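Local atomic coordinates of sulfoquinovosidase (Escherichia coli, PDB entry 5AEG), a protein that hydrolyses sulfoquinovosyl diacylglycerides and simple sulfoquinovosides, releasing sulfoquinovose that the bacterium degrades by sulfoglycolysis. Residues Q184-H196 with T231-L243. Numbering follows the deposited sequence.
Sequences QPTFVSTQKYYCH and TYISLLEKLTALL
Tyr194 lies against Leu239 and Leu235 at the heart of a contact between a β-hairpin of the N-terminal galactose mutarotase-like domain and the helix 232-243. Strand 193-196 runs nearly along the helix, 23° between their directions, and strand 186-189 runs the opposite way. The packing is close round the buried Tyr194 ring: Leu239 CD1 sits over the centre of one face in a CH-pi contact, 3.8 Å from the centroid, while Leu235 CD1 meets Tyr194 CD2 obliquely. With chi1 at 70°, CG stands between the backbone N and the carbonyl carbon, which carries the ring across Leu239 and brings Tyr194 OH to 3.4 Å from Leu242 CD2. Tyrosine suits a place that needs both a flat apolar face and a polar tip, for the hydroxyl hydrogen-bonds to Glu227. Replacing Tyr194 by an alanine is likely to open a gap between Leu235, Leu239 and Leu242 and to leave Glu227 without this partner.

Each leucine carries two methyls, so one side chain can meet two partners. The other methyl of Leu235, CD2, meets Val188 CG1 tip to tip at 3.8 Å, and Leu243 CD2 lies over the centre of one face of the His196 imidazole, a CH-pi contact. That ring is steadied by a hydrogen bond between Thr186 OG1 and His196 ND1 (2.7 Å, either able to donate); the same oxygen accepts from Gln184 NE2, nearly straight at an N-H...O angle of 167°, forming a short polar chain beside the methyls.

Toward the hairpin turn the contact opens to solvent: Thr190, Lys192 and Thr231 are partly exposed, though Tyr232 itself is buried. Here Lys192 crosses Tyr232 at about a right angle, Lys192 CE 3.7 Å from Tyr232 CE2, and its extended aliphatic chain takes NZ on to a salt bridge with Glu595. Apolar matching thus joins hairpin to helix, while the polar ends, buried ones included, find partners within their own segment or elsewhere in the chain.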
ATOM      1  N   GLN A 184       0.021   1.532  -8.500  1.00 19.16           N
ATOM      2  CA  GLN A 184      -1.306   1.423  -9.093  1.00 19.41           C
ATOM      3  C   GLN A 184      -1.398   2.497 -10.206  1.00 19.36           C
ATOM      4  O   GLN A 184      -0.955   3.607 -10.000  1.00 17.45           O
ATOM      5  CB  GLN A 184      -2.438   1.614  -8.082  1.00 18.43           C
ATOM      6  CG  GLN A 184      -3.799   1.202  -8.704  1.00 20.75           C
ATOM      7  CD  GLN A 184      -4.919   1.156  -7.736  1.00 21.88           C
ATOM      8  OE1 GLN A 184      -4.837   0.445  -6.745  1.00 21.67           O
ATOM      9  NE2 GLN A 184      -5.980   1.874  -8.016  1.00 22.33           N
ATOM     10  N   PRO A 185      -2.059   2.162 -11.372  1.00 18.68           N
ATOM     11  CA  PRO A 185      -2.128   3.101 -12.512  1.00 18.32           C
ATOM     12  C   PRO A 185      -3.313   4.039 -12.378  1.00 20.46           C
ATOM     13  O   PRO A 185      -4.224   4.035 -13.209  1.00 19.19           O
ATOM     14  CB  PRO A 185      -2.231   2.153 -13.727  1.00 18.20           C
ATOM     15  CG  PRO A 185      -2.961   1.011 -13.184  1.00 20.00           C
ATOM     16  CD  PRO A 185      -2.389   0.799 -11.783  1.00 19.24           C
ATOM     17  N   THR A 186      -3.277   4.851 -11.315  1.00 22.41           N
ATOM     18  CA  THR A 186      -4.430   5.672 -10.836  1.00 23.03           C
ATOM     19  C   THR A 186      -3.771   6.915 -10.208  1.00 22.78           C
ATOM     20  O   THR A 186      -2.849   6.780  -9.405  1.00 21.35           O
ATOM     21  CB  THR A 186      -5.213   4.940  -9.764  1.00 26.36           C
ATOM     22  OG1 THR A 186      -5.646   3.689 -10.281  1.00 23.37           O
ATOM     23  CG2 THR A 186      -6.407   5.731  -9.303  1.00 25.24           C
ATOM     24  N   PHE A 187      -4.173   8.130 -10.613  1.00 21.43           N
ATOM     25  CA  PHE A 187      -3.586   9.342 -10.077  1.00 19.02           C
ATOM     26  C   PHE A 187      -4.662  10.439  -9.978  1.00 22.46           C
ATOM     27  O   PHE A 187      -5.761  10.318 -10.579  1.00 18.78           O
ATOM     28  CB  PHE A 187      -2.314   9.824 -10.816  1.00 19.17           C
ATOM     29  CG  PHE A 187      -2.505  10.329 -12.208  1.00 19.83           C
ATOM     30  CD1 PHE A 187      -2.441   9.463 -13.294  1.00 24.09           C
ATOM     31  CD2 PHE A 187      -2.785  11.679 -12.474  1.00 21.21           C
ATOM     32  CE1 PHE A 187      -2.567   9.942 -14.576  1.00 22.91           C
ATOM     33  CE2 PHE A 187      -2.970  12.107 -13.748  1.00 21.28           C
ATOM     34  CZ  PHE A 187      -2.850  11.243 -14.788  1.00 21.74           C
ATOM     35  N   VAL A 188      -4.356  11.390  -9.123  1.00 21.95           N
ATOM     36  CA  VAL A 188      -5.151  12.624  -8.885  1.00 19.86           C
ATOM     37  C   VAL A 188      -4.311  13.789  -9.279  1.00 19.65           C
ATOM     38  O   VAL A 188      -3.165  13.963  -8.860  1.00 21.21           O
ATOM     39  CB  VAL A 188      -5.522  12.768  -7.426  1.00 20.93           C
ATOM     40  CG1 VAL A 188      -6.100  14.117  -7.070  1.00 20.22           C
ATOM     41  CG2 VAL A 188      -6.533  11.746  -7.100  1.00 18.37           C
ATOM     42  N   SER A 189      -4.941  14.722  -9.999  1.00 18.91           N
ATOM     43  CA  SER A 189      -4.304  15.970 -10.352  1.00 18.07           C
ATOM     44  C   SER A 189      -4.963  17.133  -9.549  1.00 18.61           C
ATOM     45  O   SER A 189      -6.170  17.074  -9.248  1.00 22.05           O
ATOM     46  CB  SER A 189      -4.616  16.269 -11.868  1.00 21.93           C
ATOM     47  OG  SER A 189      -4.240  17.637 -12.164  1.00 20.25           O
ATOM     48  N   THR A 190      -4.190  18.189  -9.356  1.00 20.11           N
ATOM     49  CA  THR A 190      -4.740  19.412  -8.738  1.00 22.44           C
ATOM     50  C   THR A 190      -5.670  20.226  -9.670  1.00 26.86           C
ATOM     51  O   THR A 190      -6.209  21.205  -9.199  1.00 22.44           O
ATOM     52  CB  THR A 190      -3.689  20.264  -8.080  1.00 22.07           C
ATOM     53  OG1 THR A 190      -2.643  20.624  -8.971  1.00 25.00           O
ATOM     54  CG2 THR A 190      -3.102  19.501  -6.819  1.00 24.65           C
ATOM     55  N   GLN A 191      -5.856  19.796 -10.936  1.00 22.82           N
ATOM     56  CA  GLN A 191      -7.047  20.248 -11.748  1.00 25.60           C
ATOM     57  C   GLN A 191      -8.312  19.576 -11.289  1.00 25.45           C
ATOM     58  O   GLN A 191      -9.343  19.702 -11.892  1.00 26.65           O
ATOM     59  CB  GLN A 191      -6.753  19.978 -13.206  1.00 26.81           C
ATOM     60  CG  GLN A 191      -5.578  20.813 -13.699  1.00 27.28           C
ATOM     61  CD  GLN A 191      -5.502  20.912 -15.240  1.00 30.56           C
ATOM     62  OE1 GLN A 191      -6.490  20.963 -15.902  1.00 28.01           O
ATOM     63  NE2 GLN A 191      -4.308  20.868 -15.777  1.00 28.16           N
ATOM     64  N   LYS A 192      -8.228  18.767 -10.198  1.00 24.57           N
ATOM     65  CA  LYS A 192      -9.323  18.134  -9.544  1.00 22.77           C
ATOM     66  C   LYS A 192     -10.040  17.080 -10.403  1.00 23.96           C
ATOM     67  O   LYS A 192     -11.271  17.134 -10.667  1.00 26.82           O
ATOM     68  CB  LYS A 192     -10.286  19.177  -8.920  1.00 27.24           C
ATOM     69  CG  LYS A 192      -9.697  19.831  -7.694  1.00 27.03           C
ATOM     70  CD  LYS A 192     -10.684  20.812  -7.048  1.00 30.39           C
ATOM     71  CE  LYS A 192     -10.087  21.463  -5.817  1.00 34.61           C
ATOM     72  NZ  LYS A 192     -11.128  22.361  -5.228  1.00 32.87           N
ATOM     73  N   TYR A 193      -9.244  16.132 -10.906  1.00 21.81           N
ATOM     74  CA  TYR A 193      -9.765  14.968 -11.542  1.00 21.55           C
ATOM     75  C   TYR A 193      -8.887  13.808 -11.096  1.00 22.91           C
ATOM     76  O   TYR A 193      -7.762  14.036 -10.635  1.00 22.27           O
ATOM     77  CB  TYR A 193      -9.753  15.070 -13.047  1.00 22.80           C
ATOM     78  CG  TYR A 193      -8.402  15.097 -13.730  1.00 20.62           C
ATOM     79  CD1 TYR A 193      -7.712  13.906 -14.005  1.00 22.09           C
ATOM     80  CD2 TYR A 193      -7.812  16.275 -14.142  1.00 21.14           C
ATOM     81  CE1 TYR A 193      -6.471  13.933 -14.658  1.00 23.56           C
ATOM     82  CE2 TYR A 193      -6.602  16.299 -14.839  1.00 23.38           C
ATOM     83  CZ  TYR A 193      -5.924  15.067 -15.070  1.00 25.06           C
ATOM     84  OH  TYR A 193      -4.654  15.058 -15.689  1.00 24.00           O
ATOM     85  N   TYR A 194      -9.382  12.629 -11.325  1.00 23.47           N
ATOM     86  CA  TYR A 194      -8.536  11.421 -11.221  1.00 20.95           C
ATOM     87  C   TYR A 194      -8.531  10.772 -12.543  1.00 25.18           C
ATOM     88  O   TYR A 194      -9.512  10.897 -13.323  1.00 24.88           O
ATOM     89  CB  TYR A 194      -9.103  10.427 -10.187  1.00 19.17           C
ATOM     90  CG  TYR A 194     -10.424   9.651 -10.473  1.00 22.19           C
ATOM     91  CD1 TYR A 194     -10.487   8.630 -11.415  1.00 27.91           C
ATOM     92  CD2 TYR A 194     -11.600   9.914  -9.763  1.00 23.23           C
ATOM     93  CE1 TYR A 194     -11.686   7.970 -11.678  1.00 31.15           C
ATOM     94  CE2 TYR A 194     -12.797   9.227 -10.030  1.00 25.82           C
ATOM     95  CZ  TYR A 194     -12.839   8.282 -11.014  1.00 28.15           C
ATOM     96  OH  TYR A 194     -13.974   7.544 -11.342  1.00 30.32           O
ATOM     97  N   CYS A 195      -7.432  10.064 -12.818  1.00 22.59           N
ATOM     98  CA  CYS A 195      -7.348   9.180 -13.988  1.00 22.01           C
ATOM     99  C   CYS A 195      -7.046   7.751 -13.558  1.00 23.99           C
ATOM    100  O   CYS A 195      -6.094   7.547 -12.797  1.00 21.86           O
ATOM    101  CB  CYS A 195      -6.247   9.704 -14.861  1.00 20.79           C
ATOM    102  SG  CYS A 195      -5.808   8.621 -16.229  1.00 24.51           S
ATOM    103  N   HIS A 196      -7.871   6.798 -13.963  1.00 21.96           N
ATOM    104  CA  HIS A 196      -7.699   5.391 -13.631  1.00 20.53           C
ATOM    105  C   HIS A 196      -7.562   4.549 -14.912  1.00 24.73           C
ATOM    106  O   HIS A 196      -8.389   4.682 -15.837  1.00 22.66           O
ATOM    107  CB  HIS A 196      -8.859   4.861 -12.828  1.00 20.26           C
ATOM    108  CG  HIS A 196      -8.747   3.395 -12.552  1.00 23.30           C
ATOM    109  ND1 HIS A 196      -7.727   2.870 -11.789  1.00 23.16           N
ATOM    110  CD2 HIS A 196      -9.454   2.334 -13.015  1.00 25.81           C
ATOM    111  CE1 HIS A 196      -7.846   1.558 -11.742  1.00 25.07           C
ATOM    112  NE2 HIS A 196      -8.880   1.203 -12.498  1.00 24.27           N
ATOM    113  N   THR A 231     -14.302  19.280  -4.993  1.00 25.81           N
ATOM    114  CA  THR A 231     -13.359  19.186  -3.853  1.00 26.22           C
ATOM    115  C   THR A 231     -12.610  17.827  -3.903  1.00 26.75           C
ATOM    116  O   THR A 231     -13.098  16.859  -4.470  1.00 25.07           O
ATOM    117  CB  THR A 231     -14.082  19.224  -2.506  1.00 25.03           C
ATOM    118  OG1 THR A 231     -14.939  18.106  -2.419  1.00 25.92           O
ATOM    119  CG2 THR A 231     -14.943  20.512  -2.334  1.00 30.07           C
ATOM    120  N   TYR A 232     -11.472  17.784  -3.256  1.00 25.67           N
ATOM    121  CA  TYR A 232     -10.733  16.470  -3.133  1.00 23.14           C
ATOM    122  C   TYR A 232     -11.516  15.460  -2.402  1.00 23.37           C
ATOM    123  O   TYR A 232     -11.499  14.268  -2.761  1.00 23.62           O
ATOM    124  CB  TYR A 232      -9.295  16.652  -2.498  1.00 23.56           C
ATOM    125  CG  TYR A 232      -8.471  17.489  -3.378  1.00 24.07           C
ATOM    126  CD1 TYR A 232      -7.961  16.979  -4.591  1.00 24.72           C
ATOM    127  CD2 TYR A 232      -8.206  18.799  -3.064  1.00 23.05           C
ATOM    128  CE1 TYR A 232      -7.250  17.793  -5.472  1.00 22.71           C
ATOM    129  CE2 TYR A 232      -7.497  19.604  -3.920  1.00 21.76           C
ATOM    130  CZ  TYR A 232      -7.012  19.095  -5.124  1.00 25.78           C
ATOM    131  OH  TYR A 232      -6.364  19.941  -5.963  1.00 26.14           O
ATOM    132  N   ILE A 233     -12.201  15.879  -1.322  1.00 22.65           N
ATOM    133  CA  ILE A 233     -13.032  14.970  -0.596  1.00 23.64           C
ATOM    134  C   ILE A 233     -14.103  14.302  -1.474  1.00 24.76           C
ATOM    135  O   ILE A 233     -14.357  13.078  -1.383  1.00 23.22           O
ATOM    136  CB  ILE A 233     -13.660  15.706   0.638  1.00 28.00           C
ATOM    137  CG1 ILE A 233     -12.573  15.896   1.698  1.00 28.81           C
ATOM    138  CG2 ILE A 233     -14.846  14.964   1.182  1.00 30.45           C
ATOM    139  CD1 ILE A 233     -12.995  16.790   2.820  1.00 34.57           C
ATOM    140  N   SER A 234     -14.756  15.119  -2.315  1.00 22.67           N
ATOM    141  CA  SER A 234     -15.739  14.580  -3.263  1.00 22.53           C
ATOM    142  C   SER A 234     -15.042  13.652  -4.293  1.00 21.69           C
ATOM    143  O   SER A 234     -15.556  12.644  -4.677  1.00 25.42           O
ATOM    144  CB  SER A 234     -16.476  15.751  -4.012  1.00 23.89           C
ATOM    145  OG  SER A 234     -17.389  15.151  -4.893  1.00 28.35           O
ATOM    146  N   LEU A 235     -13.880  14.090  -4.736  1.00 22.90           N
ATOM    147  CA  LEU A 235     -13.107  13.301  -5.690  1.00 25.02           C
ATOM    148  C   LEU A 235     -12.822  11.887  -5.146  1.00 23.58           C
ATOM    149  O   LEU A 235     -13.019  10.902  -5.853  1.00 24.50           O
ATOM    150  CB  LEU A 235     -11.890  14.065  -6.125  1.00 23.76           C
ATOM    151  CG  LEU A 235     -11.182  13.436  -7.322  1.00 28.12           C
ATOM    152  CD1 LEU A 235     -12.066  13.528  -8.577  1.00 26.22           C
ATOM    153  CD2 LEU A 235      -9.854  14.094  -7.546  1.00 24.78           C
ATOM    154  N   LEU A 236     -12.508  11.774  -3.858  1.00 25.71           N
ATOM    155  CA  LEU A 236     -12.179  10.482  -3.246  1.00 23.13           C
ATOM    156  C   LEU A 236     -13.382   9.629  -3.046  1.00 23.90           C
ATOM    157  O   LEU A 236     -13.336   8.410  -3.177  1.00 22.99           O
ATOM    158  CB  LEU A 236     -11.344  10.654  -1.914  1.00 23.00           C
ATOM    159  CG  LEU A 236      -9.947  11.273  -2.079  1.00 24.57           C
ATOM    160  CD1 LEU A 236      -9.309  11.320  -0.731  1.00 26.53           C
ATOM    161  CD2 LEU A 236      -9.043  10.474  -2.993  1.00 26.91           C
ATOM    162  N   GLU A 237     -14.512  10.267  -2.739  1.00 24.82           N
ATOM    163  CA  GLU A 237     -15.790   9.591  -2.779  1.00 25.28           C
ATOM    164  C   GLU A 237     -16.067   8.997  -4.180  1.00 22.13           C
ATOM    165  O   GLU A 237     -16.474   7.858  -4.274  1.00 24.74           O
ATOM    166  CB  GLU A 237     -16.936  10.514  -2.307  1.00 26.99           C
ATOM    167  CG  GLU A 237     -18.264   9.783  -2.294  1.00 30.66           C
ATOM    168  CD  GLU A 237     -19.417  10.629  -1.782  1.00 37.87           C
ATOM    169  OE1 GLU A 237     -19.297  11.873  -1.759  1.00 41.83           O
ATOM    170  OE2 GLU A 237     -20.454  10.026  -1.445  1.00 49.77           O
ATOM    171  N   LYS A 238     -15.827   9.749  -5.243  1.00 23.85           N
ATOM    172  CA  LYS A 238     -16.020   9.217  -6.601  1.00 23.99           C
ATOM    173  C   LYS A 238     -15.040   8.120  -6.909  1.00 23.92           C
ATOM    174  O   LYS A 238     -15.394   7.058  -7.401  1.00 20.88           O
ATOM    175  CB  LYS A 238     -15.927  10.351  -7.630  1.00 27.12           C
ATOM    176  CG  LYS A 238     -17.205  11.203  -7.528  1.00 29.34           C
ATOM    177  CD  LYS A 238     -17.089  12.450  -8.364  1.00 30.97           C
ATOM    178  CE  LYS A 238     -18.302  13.398  -8.151  1.00 36.05           C
ATOM    179  NZ  LYS A 238     -18.258  14.364  -9.279  1.00 39.70           N
ATOM    180  N   LEU A 239     -13.786   8.319  -6.484  1.00 23.45           N
ATOM    181  CA  LEU A 239     -12.765   7.323  -6.819  1.00 24.31           C
ATOM    182  C   LEU A 239     -13.025   6.003  -6.157  1.00 23.22           C
ATOM    183  O   LEU A 239     -12.886   4.886  -6.796  1.00 23.41           O
ATOM    184  CB  LEU A 239     -11.343   7.860  -6.497  1.00 23.38           C
ATOM    185  CG  LEU A 239     -10.183   6.887  -6.788  1.00 22.21           C
ATOM    186  CD1 LEU A 239     -10.060   6.543  -8.296  1.00 24.58           C
ATOM    187  CD2 LEU A 239      -8.897   7.559  -6.371  1.00 23.64           C
ATOM    188  N   THR A 240     -13.414   6.055  -4.896  1.00 22.23           N
ATOM    189  CA  THR A 240     -13.773   4.859  -4.183  1.00 22.75           C
ATOM    190  C   THR A 240     -15.130   4.230  -4.596  1.00 26.99           C
ATOM    191  O   THR A 240     -15.319   3.027  -4.385  1.00 23.02           O
ATOM    192  CB  THR A 240     -13.734   5.034  -2.628  1.00 25.75           C
ATOM    193  OG1 THR A 240     -14.622   6.072  -2.221  1.00 23.41           O
ATOM    194  CG2 THR A 240     -12.295   5.420  -2.149  1.00 23.86           C
ATOM    195  N   ALA A 241     -16.060   5.020  -5.140  1.00 26.34           N
ATOM    196  CA  ALA A 241     -17.268   4.395  -5.797  1.00 26.65           C
ATOM    197  C   ALA A 241     -16.859   3.551  -6.976  1.00 26.18           C
ATOM    198  O   ALA A 241     -17.452   2.538  -7.213  1.00 28.60           O
ATOM    199  CB  ALA A 241     -18.286   5.485  -6.225  1.00 28.24           C
ATOM    200  N   LEU A 242     -15.754   3.900  -7.602  1.00 23.50           N
ATOM    201  CA  LEU A 242     -15.195   3.152  -8.720  1.00 23.54           C
ATOM    202  C   LEU A 242     -14.377   1.950  -8.263  1.00 25.63           C
ATOM    203  O   LEU A 242     -14.566   0.842  -8.726  1.00 25.92           O
ATOM    204  CB  LEU A 242     -14.335   4.072  -9.567  1.00 23.45           C
ATOM    205  CG  LEU A 242     -13.661   3.373 -10.760  1.00 26.14           C
ATOM    206  CD1 LEU A 242     -14.644   2.718 -11.707  1.00 31.21           C
ATOM    207  CD2 LEU A 242     -12.753   4.334 -11.504  1.00 26.93           C
ATOM    208  N   LEU A 243     -13.458   2.158  -7.341  1.00 24.17           N
ATOM    209  CA  LEU A 243     -12.497   1.087  -6.980  1.00 24.63           C
ATOM    210  C   LEU A 243     -12.918   0.179  -5.870  1.00 24.53           C
ATOM    211  O   LEU A 243     -12.436  -0.957  -5.776  1.00 23.25           O
ATOM    212  CB  LEU A 243     -11.178   1.696  -6.618  1.00 27.21           C
ATOM    213  CG  LEU A 243     -10.474   2.686  -7.584  1.00 29.14           C
ATOM    214  CD1 LEU A 243      -9.240   3.312  -6.906  1.00 30.16           C
ATOM    215  CD2 LEU A 243     -10.117   2.052  -8.883  1.00 30.27           C
TER